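Local coordinates for proteasome chaperone 4 (Saccharomyces cerevisiae, PDB 2Z5B), which pairs with IRC25 to form a heterodimeric chaperone that promotes alpha-ring formation during assembly of the yeast 20S proteasome, at residues H102-I107 / C115-S120. Residues are numbered along the deposited sequence; the frame is centred on the assembly and turned at random.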
loop_
_atom_site.group_PDB
_atom_site.type_symbol
_atom_site.label_atom_id
_atom_site.label_comp_id
_atom_site.label_asym_id
_atom_site.label_seq_id
_atom_site.Cartn_x
_atom_site.Cartn_y
_atom_site.Cartn_z
ATOM N N HIS A 102 -2.806 2.091 -16.856
ATOM C CA HIS A 102 -3.741 1.200 -17.546
ATOM C C HIS A 102 -4.299 0.130 -16.633
ATOM O O HIS A 102 -5.504 -0.124 -16.646
ATOM C CB HIS A 102 -3.089 0.533 -18.756
ATOM C CG HIS A 102 -2.909 1.452 -19.924
ATOM N ND1 HIS A 102 -1.851 1.344 -20.795
ATOM C CD2 HIS A 102 -3.647 2.503 -20.356
ATOM C CE1 HIS A 102 -1.934 2.292 -21.714
ATOM N NE2 HIS A 102 -3.018 3.008 -21.473
ATOM N N MET A 103 -3.417 -0.501 -15.856
ATOM C CA MET A 103 -3.842 -1.538 -14.919
ATOM C C MET A 103 -4.899 -1.042 -13.958
ATOM O O MET A 103 -5.965 -1.628 -13.860
ATOM C CB MET A 103 -2.649 -2.118 -14.151
ATOM C CG MET A 103 -2.979 -3.380 -13.367
ATOM S SD MET A 103 -3.369 -4.785 -14.422
ATOM C CE MET A 103 -1.716 -5.242 -14.939
ATOM N N ALA A 104 -4.614 0.047 -13.259
ATOM C CA ALA A 104 -5.542 0.567 -12.270
ATOM C C ALA A 104 -6.845 0.995 -12.935
ATOM O O ALA A 104 -7.907 0.666 -12.443
ATOM C CB ALA A 104 -4.919 1.717 -11.508
ATOM N N THR A 105 -6.740 1.728 -14.041
ATOM C CA THR A 105 -7.917 2.275 -14.723
ATOM C C THR A 105 -8.804 1.177 -15.293
ATOM O O THR A 105 -10.018 1.208 -15.121
ATOM C CB THR A 105 -7.517 3.281 -15.839
ATOM O OG1 THR A 105 -6.639 4.274 -15.288
ATOM C CG2 THR A 105 -8.758 4.035 -16.351
ATOM N N ILE A 106 -8.200 0.198 -15.960
ATOM C CA ILE A 106 -8.972 -0.902 -16.530
ATOM C C ILE A 106 -9.600 -1.799 -15.438
ATOM O O ILE A 106 -10.763 -2.222 -15.561
ATOM C CB ILE A 106 -8.149 -1.734 -17.552
ATOM C CG1 ILE A 106 -7.836 -0.884 -18.789
ATOM C CG2 ILE A 106 -8.943 -2.965 -18.013
ATOM C CD1 ILE A 106 -6.516 -1.232 -19.464
ATOM N N ILE A 107 -8.852 -2.069 -14.369
ATOM C CA ILE A 107 -9.410 -2.847 -13.259
ATOM C C ILE A 107 -10.608 -2.125 -12.644
ATOM O O ILE A 107 -11.655 -2.734 -12.429
ATOM C CB ILE A 107 -8.361 -3.192 -12.178
ATOM C CG1 ILE A 107 -7.298 -4.134 -12.747
ATOM C CG2 ILE A 107 -9.030 -3.844 -10.964
ATOM C CD1 ILE A 107 -6.088 -4.317 -11.853
ATOM N N CYS A 115 -9.286 1.054 -7.142
ATOM C CA CYS A 115 -8.164 0.143 -7.358
ATOM C C CYS A 115 -6.861 0.872 -7.084
ATOM O O CYS A 115 -6.683 2.012 -7.532
ATOM C CB CYS A 115 -8.139 -0.366 -8.823
ATOM S SG CYS A 115 -6.886 -1.654 -9.152
ATOM N N TYR A 116 -5.967 0.199 -6.362
ATOM C CA TYR A 116 -4.620 0.647 -6.125
ATOM C C TYR A 116 -3.728 -0.364 -6.831
ATOM O O TYR A 116 -3.871 -1.574 -6.627
ATOM C CB TYR A 116 -4.284 0.638 -4.633
ATOM C CG TYR A 116 -5.061 1.631 -3.801
ATOM C CD1 TYR A 116 -6.383 1.373 -3.419
ATOM C CD2 TYR A 116 -4.463 2.813 -3.365
ATOM C CE1 TYR A 116 -7.090 2.274 -2.641
ATOM C CE2 TYR A 116 -5.164 3.715 -2.570
ATOM C CZ TYR A 116 -6.475 3.433 -2.228
ATOM O OH TYR A 116 -7.191 4.315 -1.467
ATOM N N VAL A 117 -2.807 0.123 -7.656
ATOM C CA VAL A 117 -1.897 -0.785 -8.357
ATOM C C VAL A 117 -0.441 -0.427 -8.086
ATOM O O VAL A 117 -0.037 0.716 -8.227
ATOM C CB VAL A 117 -2.155 -0.772 -9.888
ATOM C CG1 VAL A 117 -1.026 -1.415 -10.644
ATOM C CG2 VAL A 117 -3.422 -1.516 -10.206
ATOM N N THR A 118 0.346 -1.420 -7.703
ATOM C CA THR A 118 1.779 -1.249 -7.627
ATOM C C THR A 118 2.451 -2.010 -8.750
ATOM O O THR A 118 2.174 -3.196 -8.917
ATOM C CB THR A 118 2.324 -1.850 -6.305
ATOM O OG1 THR A 118 1.789 -1.113 -5.193
ATOM C CG2 THR A 118 3.830 -1.778 -6.276
ATOM N N TRP A 119 3.380 -1.360 -9.460
ATOM C CA TRP A 119 4.270 -2.084 -10.349
ATOM C C TRP A 119 5.597 -2.323 -9.618
ATOM O O TRP A 119 6.263 -1.385 -9.187
ATOM C CB TRP A 119 4.473 -1.434 -11.743
ATOM C CG TRP A 119 5.394 -2.344 -12.560
ATOM C CD1 TRP A 119 6.745 -2.261 -12.633
ATOM C CD2 TRP A 119 5.021 -3.524 -13.301
ATOM N NE1 TRP A 119 7.243 -3.296 -13.396
ATOM C CE2 TRP A 119 6.203 -4.086 -13.815
ATOM C CE3 TRP A 119 3.793 -4.153 -13.581
ATOM C CZ2 TRP A 119 6.204 -5.239 -14.622
ATOM C CZ3 TRP A 119 3.791 -5.299 -14.374
ATOM C CH2 TRP A 119 4.982 -5.831 -14.885
ATOM N N SER A 120 5.906 -3.598 -9.432
ATOM C CA SER A 120 7.093 -4.066 -8.731
ATOM C C SER A 120 8.143 -4.438 -9.772
ATOM O O SER A 120 7.900 -5.304 -10.605
ATOM C CB SER A 120 6.731 -5.305 -7.883
ATOM O OG SER A 120 7.906 -5.963 -7.416
#
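Val117 meets three residues of helix 94-111 at once, and the contact is a compact example of how a helix packs on the strand that follows it with no hydrogen bond between the two segments. One methyl, CG2, lies 3.6 Å from Ala104 CA, close to the helix backbone, where the small Ala104 side chain probably permits the approach; its CB is 3.8 Å from CG2. The same CG2 touches Met103 CG at 3.7 Å and Ile107 CD1 at 4.2 Å. The other methyl, CG1, stands anti to the backbone N (chi1 166°) and rests 3.9 Å from Met103 CG, the methionine chain crossing the valine at about a right angle. With an alanine at Val117, both methyls would go, which is likely to open a gap between Met103, Ala104 and Ile107 and leave the methionine chain freer to turn. Cys115 SG swings anti to its N (chi1 -174°) and lies 3.6 Å from Ile107 CG2, while its CB faces Ala104 O at 3.8 Å. The segments run nearly antiparallel, at 155° with axes 7.6 Å apart. Strand 115-121 lies between 41-47 and 58-67; Ala104 also reaches Tyr63 and Ala65 on the latter, while Met103 and Ile107 touch Leu43 on the former and pack against helix 134-149. On the sheet's other face, Tyr116 and Thr118 face the partner subunit of the heterodimer, packing on its Leu101 and Leu39.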